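Local coordinates for major capsid protein (Paramecium bursaria Chlorella virus 1, PDB 5TIP), which self-assembles as trimers into the icosahedral capsid of a large chlorella virus, forming a glycosylated shell about 190 nm across, at residues N264-T269 / L410-I415; Q308-D313 / G349-S354; P222-I227 / V422-S427. All coordinates share one frame; numbering follows the deposited sequence.

Contact 1 of 3, residues N264-T269 / L410-I415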
loop_
_atom_site.group_PDB
_atom_site.type_symbol
_atom_site.label_atom_id
_atom_site.label_comp_id
_atom_site.label_asym_id
_atom_site.label_seq_id
_atom_site.Cartn_x
_atom_site.Cartn_y
_atom_site.Cartn_z
ATOM N N ASN A 264 8.438 -2.732 -23.362
ATOM C CA ASN A 264 9.779 -2.635 -22.804
ATOM C C ASN A 264 10.795 -2.952 -23.892
ATOM O O ASN A 264 10.474 -3.570 -24.910
ATOM C CB ASN A 264 9.969 -3.576 -21.603
ATOM C CG ASN A 264 9.811 -5.046 -21.969
ATOM O OD1 ASN A 264 10.632 -5.615 -22.688
ATOM N ND2 ASN A 264 8.761 -5.673 -21.453
ATOM N N PHE A 265 12.035 -2.521 -23.660
ATOM C CA PHE A 265 13.171 -2.853 -24.513
ATOM C C PHE A 265 14.084 -3.779 -23.721
ATOM O O PHE A 265 14.688 -3.363 -22.727
ATOM C CB PHE A 265 13.912 -1.596 -24.962
ATOM C CG PHE A 265 13.043 -0.606 -25.683
ATOM C CD1 PHE A 265 12.872 -0.683 -27.055
ATOM C CD2 PHE A 265 12.397 0.401 -24.989
ATOM C CE1 PHE A 265 12.071 0.226 -27.717
ATOM C CE2 PHE A 265 11.596 1.311 -25.646
ATOM C CZ PHE A 265 11.434 1.223 -27.012
ATOM N N ASN A 266 14.179 -5.030 -24.158
ATOM C CA ASN A 266 14.866 -6.074 -23.411
ATOM C C ASN A 266 16.080 -6.580 -24.176
ATOM O O ASN A 266 16.034 -6.741 -25.399
ATOM C CB ASN A 266 13.916 -7.242 -23.121
ATOM C CG ASN A 266 14.651 -8.519 -22.773
ATOM O OD1 ASN A 266 14.679 -9.463 -23.562
ATOM N ND2 ASN A 266 15.254 -8.556 -21.591
ATOM N N ASN A 267 17.166 -6.828 -23.446
ATOM C CA ASN A 267 18.313 -7.541 -23.993
ATOM C C ASN A 267 18.020 -9.031 -23.876
ATOM O O ASN A 267 18.036 -9.578 -22.767
ATOM C CB ASN A 267 19.600 -7.172 -23.254
ATOM C CG ASN A 267 20.812 -7.928 -23.771
ATOM O OD1 ASN A 267 20.789 -8.494 -24.865
ATOM N ND2 ASN A 267 21.880 -7.940 -22.982
ATOM N N PRO A 268 17.753 -9.719 -24.990
ATOM C CA PRO A 268 17.292 -11.116 -24.905
ATOM C C PRO A 268 18.269 -12.052 -24.213
ATOM O O PRO A 268 17.867 -13.161 -23.834
ATOM C CB PRO A 268 17.090 -11.512 -26.374
ATOM C CG PRO A 268 17.948 -10.559 -27.147
ATOM C CD PRO A 268 17.926 -9.272 -26.382
ATOM N N THR A 269 19.525 -11.644 -24.033
ATOM C CA THR A 269 20.496 -12.505 -23.368
ATOM C C THR A 269 20.170 -12.679 -21.889
ATOM O O THR A 269 20.343 -13.771 -21.335
ATOM C CB THR A 269 21.906 -11.937 -23.545
ATOM O OG1 THR A 269 22.181 -11.772 -24.942
ATOM C CG2 THR A 269 22.942 -12.875 -22.942
ATOM N N LEU A 410 19.699 -3.725 -26.075
ATOM C CA LEU A 410 18.254 -3.775 -25.852
ATOM C C LEU A 410 17.548 -3.771 -27.209
ATOM O O LEU A 410 16.986 -2.771 -27.661
ATOM C CB LEU A 410 17.812 -2.602 -24.988
ATOM C CG LEU A 410 18.504 -2.439 -23.633
ATOM C CD1 LEU A 410 18.038 -1.164 -22.946
ATOM C CD2 LEU A 410 18.258 -3.649 -22.745
ATOM N N THR A 411 17.577 -4.932 -27.863
ATOM C CA THR A 411 17.099 -5.056 -29.234
ATOM C C THR A 411 15.750 -5.751 -29.349
ATOM O O THR A 411 15.185 -5.790 -30.446
ATOM C CB THR A 411 18.124 -5.815 -30.084
ATOM O OG1 THR A 411 18.413 -7.075 -29.466
ATOM C CG2 THR A 411 19.408 -5.012 -30.207
ATOM N N ALA A 412 15.224 -6.298 -28.256
ATOM C CA ALA A 412 13.931 -6.975 -28.261
ATOM C C ALA A 412 12.883 -6.021 -27.700
ATOM O O ALA A 412 12.897 -5.706 -26.506
ATOM C CB ALA A 412 13.990 -8.270 -27.456
ATOM N N LEU A 413 11.980 -5.562 -28.563
ATOM C CA LEU A 413 10.884 -4.682 -28.171
ATOM C C LEU A 413 9.624 -5.526 -28.017
ATOM O O LEU A 413 9.094 -6.048 -29.005
ATOM C CB LEU A 413 10.683 -3.568 -29.197
ATOM C CG LEU A 413 9.402 -2.739 -29.070
ATOM C CD1 LEU A 413 9.337 -2.048 -27.717
ATOM C CD2 LEU A 413 9.301 -1.719 -30.196
ATOM N N ASN A 414 9.151 -5.662 -26.783
ATOM C CA ASN A 414 7.942 -6.417 -26.479
ATOM C C ASN A 414 6.810 -5.438 -26.198
ATOM O O ASN A 414 6.897 -4.644 -25.258
ATOM C CB ASN A 414 8.160 -7.337 -25.279
ATOM C CG ASN A 414 9.334 -8.275 -25.467
ATOM O OD1 ASN A 414 9.235 -9.279 -26.170
ATOM N ND2 ASN A 414 10.453 -7.953 -24.831
ATOM N N ILE A 415 5.756 -5.495 -27.006
ATOM C CA ILE A 415 4.601 -4.617 -26.860
ATOM C C ILE A 415 3.406 -5.472 -26.467
ATOM O O ILE A 415 3.068 -6.439 -27.162
ATOM C CB ILE A 415 4.319 -3.828 -28.146
ATOM C CG1 ILE A 415 5.577 -3.090 -28.603
ATOM C CG2 ILE A 415 3.180 -2.845 -27.928
ATOM C CD1 ILE A 415 5.417 -2.373 -29.920
#
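The Phe-265 ring carries Leu-413 over one face, with methyl CD1 of the leucine 4.0 Å from the ring centroid in a CH-pi contact and 3.6 Å from CE1 of Phe-265. Rim atoms CD2 and CE2 of the ring meet Val-311 and Leu-312, and the Tyr-382 ring also meets it, steeply inclined. On the opposite face of the sheet two amides pair: ND2 of Asn-414 donates to OD1 of Asn-264 over 3.2 Å, nearly straight at 168°, although the amide planes are turned 52° apart. CG of Asn-264 sits between the backbone N and the carbonyl carbon (chi1 62°), on the side of Asn-414, whose OD1 is bound by Ser-235. The backbones form an antiparallel ladder, with Asn-264/Asn-414 and Asn-266/Ala-412 as hydrogen-bonded pairs; Asn-266 N to Ala-412 O measures 2.8 Å. Where the ladder ends, Leu-410 folds its CD2 to within 3.4 Å of Asn-267 N. The ladder joins strands 257-266 and 412-426 in one sheet of a jelly-roll sandwich. Strand 223-237 continues the sheet through backbone hydrogen bonding of Leu-413 with Glu-236, Leu-380 of strand 376-387 packs on Phe-265 and Leu-413, and helix 109-119 touches the asparagine side.

Contact 2 of 3, residues Q308-D313 / G349-S354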
loop_
_atom_site.group_PDB
_atom_site.type_symbol
_atom_site.label_atom_id
_atom_site.label_comp_id
_atom_site.label_asym_id
_atom_site.label_seq_id
_atom_site.Cartn_x
_atom_site.Cartn_y
_atom_site.Cartn_z
ATOM N N GLN A 308 18.383 7.218 -16.407
ATOM C CA GLN A 308 19.560 7.425 -17.240
ATOM C C GLN A 308 19.973 6.158 -17.979
ATOM O O GLN A 308 20.621 6.246 -19.028
ATOM C CB GLN A 308 20.722 7.935 -16.383
ATOM C CG GLN A 308 21.908 8.449 -17.178
ATOM C CD GLN A 308 21.639 9.809 -17.790
ATOM O OE1 GLN A 308 21.572 10.816 -17.085
ATOM N NE2 GLN A 308 21.464 9.843 -19.106
ATOM N N LEU A 309 19.614 4.986 -17.460
ATOM C CA LEU A 309 19.955 3.715 -18.083
ATOM C C LEU A 309 18.865 3.184 -19.009
ATOM O O LEU A 309 19.055 2.126 -19.618
ATOM C CB LEU A 309 20.278 2.669 -17.010
ATOM C CG LEU A 309 21.416 3.019 -16.047
ATOM C CD1 LEU A 309 21.622 1.907 -15.032
ATOM C CD2 LEU A 309 22.701 3.285 -16.815
ATOM N N ALA A 310 17.734 3.877 -19.125
ATOM C CA ALA A 310 16.713 3.503 -20.093
ATOM C C ALA A 310 17.076 4.047 -21.472
ATOM O O ALA A 310 17.865 4.986 -21.610
ATOM C CB ALA A 310 15.342 4.015 -19.654
ATOM N N VAL A 311 16.486 3.448 -22.507
ATOM C CA VAL A 311 16.955 3.709 -23.865
ATOM C C VAL A 311 16.009 4.637 -24.621
ATOM O O VAL A 311 16.432 5.368 -25.524
ATOM C CB VAL A 311 17.164 2.384 -24.624
ATOM C CG1 VAL A 311 15.838 1.686 -24.895
ATOM C CG2 VAL A 311 17.953 2.609 -25.907
ATOM N N LEU A 312 14.726 4.622 -24.263
ATOM C CA LEU A 312 13.727 5.378 -25.009
ATOM C C LEU A 312 13.804 6.857 -24.650
ATOM O O LEU A 312 13.726 7.224 -23.473
ATOM C CB LEU A 312 12.326 4.832 -24.731
ATOM C CG LEU A 312 11.201 5.480 -25.544
ATOM C CD1 LEU A 312 11.432 5.312 -27.041
ATOM C CD2 LEU A 312 9.839 4.928 -25.143
ATOM N N ASP A 313 13.967 7.704 -25.666
ATOM C CA ASP A 313 14.004 9.148 -25.456
ATOM C C ASP A 313 12.614 9.772 -25.501
ATOM O O ASP A 313 12.240 10.519 -24.593
ATOM C CB ASP A 313 14.903 9.822 -26.496
ATOM C CG ASP A 313 14.910 11.331 -26.362
ATOM O OD1 ASP A 313 15.109 11.824 -25.232
ATOM O OD2 ASP A 313 14.713 12.024 -27.381
ATOM N N GLY A 349 12.673 1.413 -17.880
ATOM C CA GLY A 349 12.642 0.483 -18.983
ATOM C C GLY A 349 11.297 -0.153 -19.247
ATOM O O GLY A 349 11.153 -0.860 -20.252
ATOM N N VAL A 350 10.311 0.071 -18.384
ATOM C CA VAL A 350 8.951 -0.415 -18.578
ATOM C C VAL A 350 8.048 0.793 -18.765
ATOM O O VAL A 350 8.082 1.731 -17.960
ATOM C CB VAL A 350 8.481 -1.279 -17.395
ATOM C CG1 VAL A 350 7.086 -1.818 -17.657
ATOM C CG2 VAL A 350 9.456 -2.416 -17.148
ATOM N N TYR A 351 7.244 0.773 -19.826
ATOM C CA TYR A 351 6.456 1.930 -20.218
ATOM C C TYR A 351 4.990 1.545 -20.346
ATOM O O TYR A 351 4.653 0.392 -20.622
ATOM C CB TYR A 351 6.966 2.523 -21.533
ATOM C CG TYR A 351 8.454 2.787 -21.535
ATOM C CD1 TYR A 351 8.965 3.990 -21.066
ATOM C CD2 TYR A 351 9.349 1.830 -21.995
ATOM C CE1 TYR A 351 10.323 4.234 -21.061
ATOM C CE2 TYR A 351 10.709 2.066 -21.992
ATOM C CZ TYR A 351 11.189 3.269 -21.524
ATOM O OH TYR A 351 12.543 3.509 -21.521
ATOM N N LEU A 352 4.123 2.535 -20.145
ATOM C CA LEU A 352 2.684 2.326 -20.135
ATOM C C LEU A 352 1.985 3.509 -20.784
ATOM O O LEU A 352 2.381 4.661 -20.585
ATOM C CB LEU A 352 2.167 2.147 -18.700
ATOM C CG LEU A 352 0.653 2.174 -18.471
ATOM C CD1 LEU A 352 0.018 0.851 -18.874
ATOM C CD2 LEU A 352 0.331 2.517 -17.025
ATOM N N TYR A 353 0.949 3.220 -21.565
ATOM C CA TYR A 353 -0.031 4.220 -21.965
ATOM C C TYR A 353 -1.414 3.634 -21.747
ATOM O O TYR A 353 -1.763 2.619 -22.356
ATOM C CB TYR A 353 0.141 4.658 -23.420
ATOM C CG TYR A 353 -0.808 5.777 -23.785
ATOM C CD1 TYR A 353 -0.561 7.080 -23.374
ATOM C CD2 TYR A 353 -1.962 5.528 -24.517
ATOM C CE1 TYR A 353 -1.430 8.106 -23.690
ATOM C CE2 TYR A 353 -2.837 6.549 -24.841
ATOM C CZ TYR A 353 -2.565 7.835 -24.424
ATOM O OH TYR A 353 -3.430 8.857 -24.742
ATOM N N SER A 354 -2.197 4.273 -20.885
ATOM C CA SER A 354 -3.496 3.759 -20.484
ATOM C C SER A 354 -4.605 4.496 -21.219
ATOM O O SER A 354 -4.619 5.731 -21.262
ATOM C CB SER A 354 -3.686 3.895 -18.973
ATOM O OG SER A 354 -4.966 3.436 -18.579
HETATM O O HOH W 1 15.020 1.302 -21.819
HETATM O O HOH W 2 13.139 5.867 -21.470
#
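Val-311 N donates to a water at 2.7 Å, and this water gives only a weak bond to the hydroxyl OH of Tyr-351 across the contact. The setting is the interior of a jelly-roll sandwich: strand 350-354 belongs to the sheet of strand 257-266, strand 312-319 to the sheet of strand 376-387, and the tyrosine spans from one to the other. A second water lies between Tyr-351 OH and Leu-312 O, but so close to both that its bonding is doubtful. No direct hydrogen bond crosses the contact.

Apolar atoms crowd around the same hydroxyl. CB of Ala-310 lies 3.4 Å from Tyr-351 OH, and CB of Leu-312 lies 3.7 Å from CZ of the tyrosine. CG of Leu-312 stands anti to its backbone N (chi1 -176°), and methyl CD2 beyond it rests over the centre of the phenol ring, 4.1 Å from the centroid of Tyr-351 and only 6° off the ring normal, a CH-pi contact. The leucine thus meets the phenol twice, through CB at the hydroxyl end and through CD2 over the face. Phe-333 of helix 330-341 and the Trp-263 ring also pack on the tyrosine, and further along the strand Tyr-353 touches Ile-38 of a neighbouring subunit. The first water gives Val-311 N a polar partner between the sheets. At the start of 349-354 the backbone turns with a positive phi (95°) at Gly-349, whose N lies 4.1 Å from CB of Ala-310.

Contact 3 of 3, residues P222-I227 / V422-S427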
loop_
_atom_site.group_PDB
_atom_site.type_symbol
_atom_site.label_atom_id
_atom_site.label_comp_id
_atom_site.label_asym_id
_atom_site.label_seq_id
_atom_site.Cartn_x
_atom_site.Cartn_y
_atom_site.Cartn_z
ATOM N N PRO A 222 -27.854 -19.382 -19.119
ATOM C CA PRO A 222 -26.761 -18.940 -19.987
ATOM C C PRO A 222 -25.954 -17.891 -19.221
ATOM O O PRO A 222 -26.536 -17.109 -18.471
ATOM C CB PRO A 222 -27.492 -18.293 -21.162
ATOM C CG PRO A 222 -28.771 -17.802 -20.574
ATOM C CD PRO A 222 -29.149 -18.799 -19.514
ATOM N N HIS A 223 -24.639 -17.878 -19.407
ATOM C CA HIS A 223 -23.768 -16.949 -18.707
ATOM C C HIS A 223 -22.997 -16.102 -19.706
ATOM O O HIS A 223 -22.639 -16.563 -20.793
ATOM C CB HIS A 223 -22.789 -17.691 -17.787
ATOM C CG HIS A 223 -23.457 -18.615 -16.816
ATOM N ND1 HIS A 223 -24.253 -18.166 -15.786
ATOM C CD2 HIS A 223 -23.444 -19.966 -16.720
ATOM C CE1 HIS A 223 -24.703 -19.199 -15.097
ATOM N NE2 HIS A 223 -24.226 -20.304 -15.642
ATOM N N GLU A 224 -22.749 -14.851 -19.326
ATOM C CA GLU A 224 -21.900 -13.945 -20.089
ATOM C C GLU A 224 -20.908 -13.300 -19.138
ATOM O O GLU A 224 -21.308 -12.614 -18.193
ATOM C CB GLU A 224 -22.723 -12.875 -20.814
ATOM C CG GLU A 224 -23.418 -13.367 -22.072
ATOM C CD GLU A 224 -24.045 -12.240 -22.868
ATOM O OE1 GLU A 224 -24.574 -11.293 -22.248
ATOM O OE2 GLU A 224 -23.990 -12.291 -24.114
ATOM N N TYR A 225 -19.622 -13.527 -19.383
ATOM C CA TYR A 225 -18.550 -12.981 -18.563
ATOM C C TYR A 225 -17.755 -11.971 -19.378
ATOM O O TYR A 225 -17.335 -12.269 -20.501
ATOM C CB TYR A 225 -17.626 -14.091 -18.057
ATOM C CG TYR A 225 -18.259 -15.031 -17.056
ATOM C CD1 TYR A 225 -18.977 -16.145 -17.473
ATOM C CD2 TYR A 225 -18.119 -14.817 -15.691
ATOM C CE1 TYR A 225 -19.550 -17.009 -16.561
ATOM C CE2 TYR A 225 -18.687 -15.676 -14.772
ATOM C CZ TYR A 225 -19.401 -16.769 -15.211
ATOM O OH TYR A 225 -19.966 -17.624 -14.295
ATOM N N LEU A 226 -17.552 -10.785 -18.816
ATOM C CA LEU A 226 -16.684 -9.780 -19.424
ATOM C C LEU A 226 -15.272 -10.052 -18.928
ATOM O O LEU A 226 -14.936 -9.753 -17.780
ATOM C CB LEU A 226 -17.145 -8.370 -19.072
ATOM C CG LEU A 226 -16.363 -7.221 -19.716
ATOM C CD1 LEU A 226 -16.465 -7.271 -21.232
ATOM C CD2 LEU A 226 -16.836 -5.876 -19.184
ATOM N N ILE A 227 -14.445 -10.630 -19.792
ATOM C CA ILE A 227 -13.120 -11.092 -19.410
ATOM C C ILE A 227 -12.067 -10.190 -20.042
ATOM O O ILE A 227 -12.359 -9.341 -20.883
ATOM C CB ILE A 227 -12.889 -12.566 -19.799
ATOM C CG1 ILE A 227 -12.685 -12.693 -21.310
ATOM C CG2 ILE A 227 -14.055 -13.426 -19.347
ATOM C CD1 ILE A 227 -12.287 -14.082 -21.757
ATOM N N VAL A 422 -15.827 -11.151 -24.391
ATOM C CA VAL A 422 -17.009 -11.715 -23.753
ATOM C C VAL A 422 -16.962 -13.227 -23.896
ATOM O O VAL A 422 -16.840 -13.748 -25.011
ATOM C CB VAL A 422 -18.309 -11.147 -24.349
ATOM C CG1 VAL A 422 -19.516 -11.793 -23.691
ATOM C CG2 VAL A 422 -18.355 -9.637 -24.177
ATOM N N LEU A 423 -17.052 -13.926 -22.768
ATOM C CA LEU A 423 -17.097 -15.382 -22.738
ATOM C C LEU A 423 -18.530 -15.808 -22.441
ATOM O O LEU A 423 -19.017 -15.636 -21.319
ATOM C CB LEU A 423 -16.126 -15.932 -21.695
ATOM C CG LEU A 423 -16.134 -17.444 -21.459
ATOM C CD1 LEU A 423 -15.676 -18.185 -22.703
ATOM C CD2 LEU A 423 -15.262 -17.805 -20.267
ATOM N N ARG A 424 -19.204 -16.360 -23.445
ATOM C CA ARG A 424 -20.568 -16.845 -23.301
ATOM C C ARG A 424 -20.537 -18.338 -23.007
ATOM O O ARG A 424 -19.822 -19.091 -23.674
ATOM C CB ARG A 424 -21.393 -16.582 -24.561
ATOM C CG ARG A 424 -21.535 -15.122 -24.936
ATOM C CD ARG A 424 -22.689 -14.936 -25.904
ATOM N NE ARG A 424 -22.814 -13.555 -26.357
ATOM C CZ ARG A 424 -22.419 -13.129 -27.551
ATOM N NH1 ARG A 424 -21.881 -13.980 -28.413
ATOM N NH2 ARG A 424 -22.570 -11.854 -27.886
ATOM N N ILE A 425 -21.309 -18.758 -22.010
ATOM C CA ILE A 425 -21.365 -20.152 -21.592
ATOM C C ILE A 425 -22.823 -20.582 -21.584
ATOM O O ILE A 425 -23.637 -20.016 -20.846
ATOM C CB ILE A 425 -20.722 -20.363 -20.211
ATOM C CG1 ILE A 425 -19.233 -20.013 -20.271
ATOM C CG2 ILE A 425 -20.922 -21.790 -19.744
ATOM C CD1 ILE A 425 -18.519 -20.126 -18.955
ATOM N N MET A 426 -23.149 -21.581 -22.400
ATOM C CA MET A 426 -24.520 -22.046 -22.534
ATOM C C MET A 426 -24.500 -23.462 -23.088
ATOM O O MET A 426 -23.643 -23.808 -23.907
ATOM C CB MET A 426 -25.339 -21.122 -23.445
ATOM C CG MET A 426 -26.824 -21.450 -23.506
ATOM S SD MET A 426 -27.730 -20.465 -24.716
ATOM C CE MET A 426 -27.234 -21.263 -26.242
ATOM N N SER A 427 -25.455 -24.274 -22.629
ATOM C CA SER A 427 -25.623 -25.652 -23.094
ATOM C C SER A 427 -24.353 -26.473 -22.887
ATOM O O SER A 427 -23.995 -27.317 -23.711
ATOM C CB SER A 427 -26.062 -25.691 -24.560
ATOM O OG SER A 427 -27.330 -25.082 -24.727
#
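Strands 223-237 and 412-426, the first and last long strands of the second jelly roll in this double jelly-roll capsid protein, pair here as an antiparallel ladder. His-223/Ile-425 and Tyr-225/Leu-423 are hydrogen-bonded pairs, each closed by two backbone bonds, as with His-223 N to Ile-425 O at 2.8 Å. Glu-224/Arg-424 and Leu-226/Val-422 are the non-hydrogen-bonded pairs between and beyond them.

The two faces of the ladder differ. On the face of Glu-224 and Arg-424, a salt bridge runs from NE of Arg-424 to OE2 of Glu-224 over 2.8 Å. The two side chains lie side by side and point the same way, with CG of each anti to its own carbonyl carbon (chi1 -77° for Glu-224). The carboxylate and guanidinium are nearly coplanar, 27° apart, and OE2 meets the guanidinium edge in its plane through the anti lone pair. Tyr-16 of a third subunit bonds through its OH to both OE2 of Glu-224 and NH2 of Arg-424, so the ion pair is built into the trimer interface.

The face of His-223, Tyr-225, Leu-423 and Ile-425 mixes aromatic and aliphatic groups. CD1 of Ile-425 comes 4.1 Å from CE1 of Tyr-225, the two side chains crossing at a slant, and the Tyr-225 ring turns an edge toward the carbonyl O of Leu-423. Lys-27 of the second subunit makes a cation-pi contact with the tyrosine, while NE2 of His-223 is bound to Phe-218 O. At the Ile-227 end of the ladder, CG2 of Ile-227 lies 4.0 Å from CB of Leu-423. At the far end, CB of Pro-222 sits 4.0 Å from CG of Met-426.

All three contacts lie in the second jelly roll. Contacts 1 and 3 are antiparallel ladders sharing strand 412-426 in one sheet, yet their centres are 36 Å apart, on opposite sides of the chain's centre. Contact 2 ties that sheet to the facing one, mainly by apolar contact around a tyrosine, with water at its hydroxyl and no direct hydrogen bond. Contacts 1 and 2 are buried and touch, with Phe-265 CD2 3.8 Å from Tyr-351 CE2, so that Phe-265, Leu-312 and Tyr-351 pack together. Contact 3 is partly exposed and meets both other subunits; its polar pair is an ion pair at a non-hydrogen-bonded site, whereas contact 1 has a neutral amide pair at a hydrogen-bonded one.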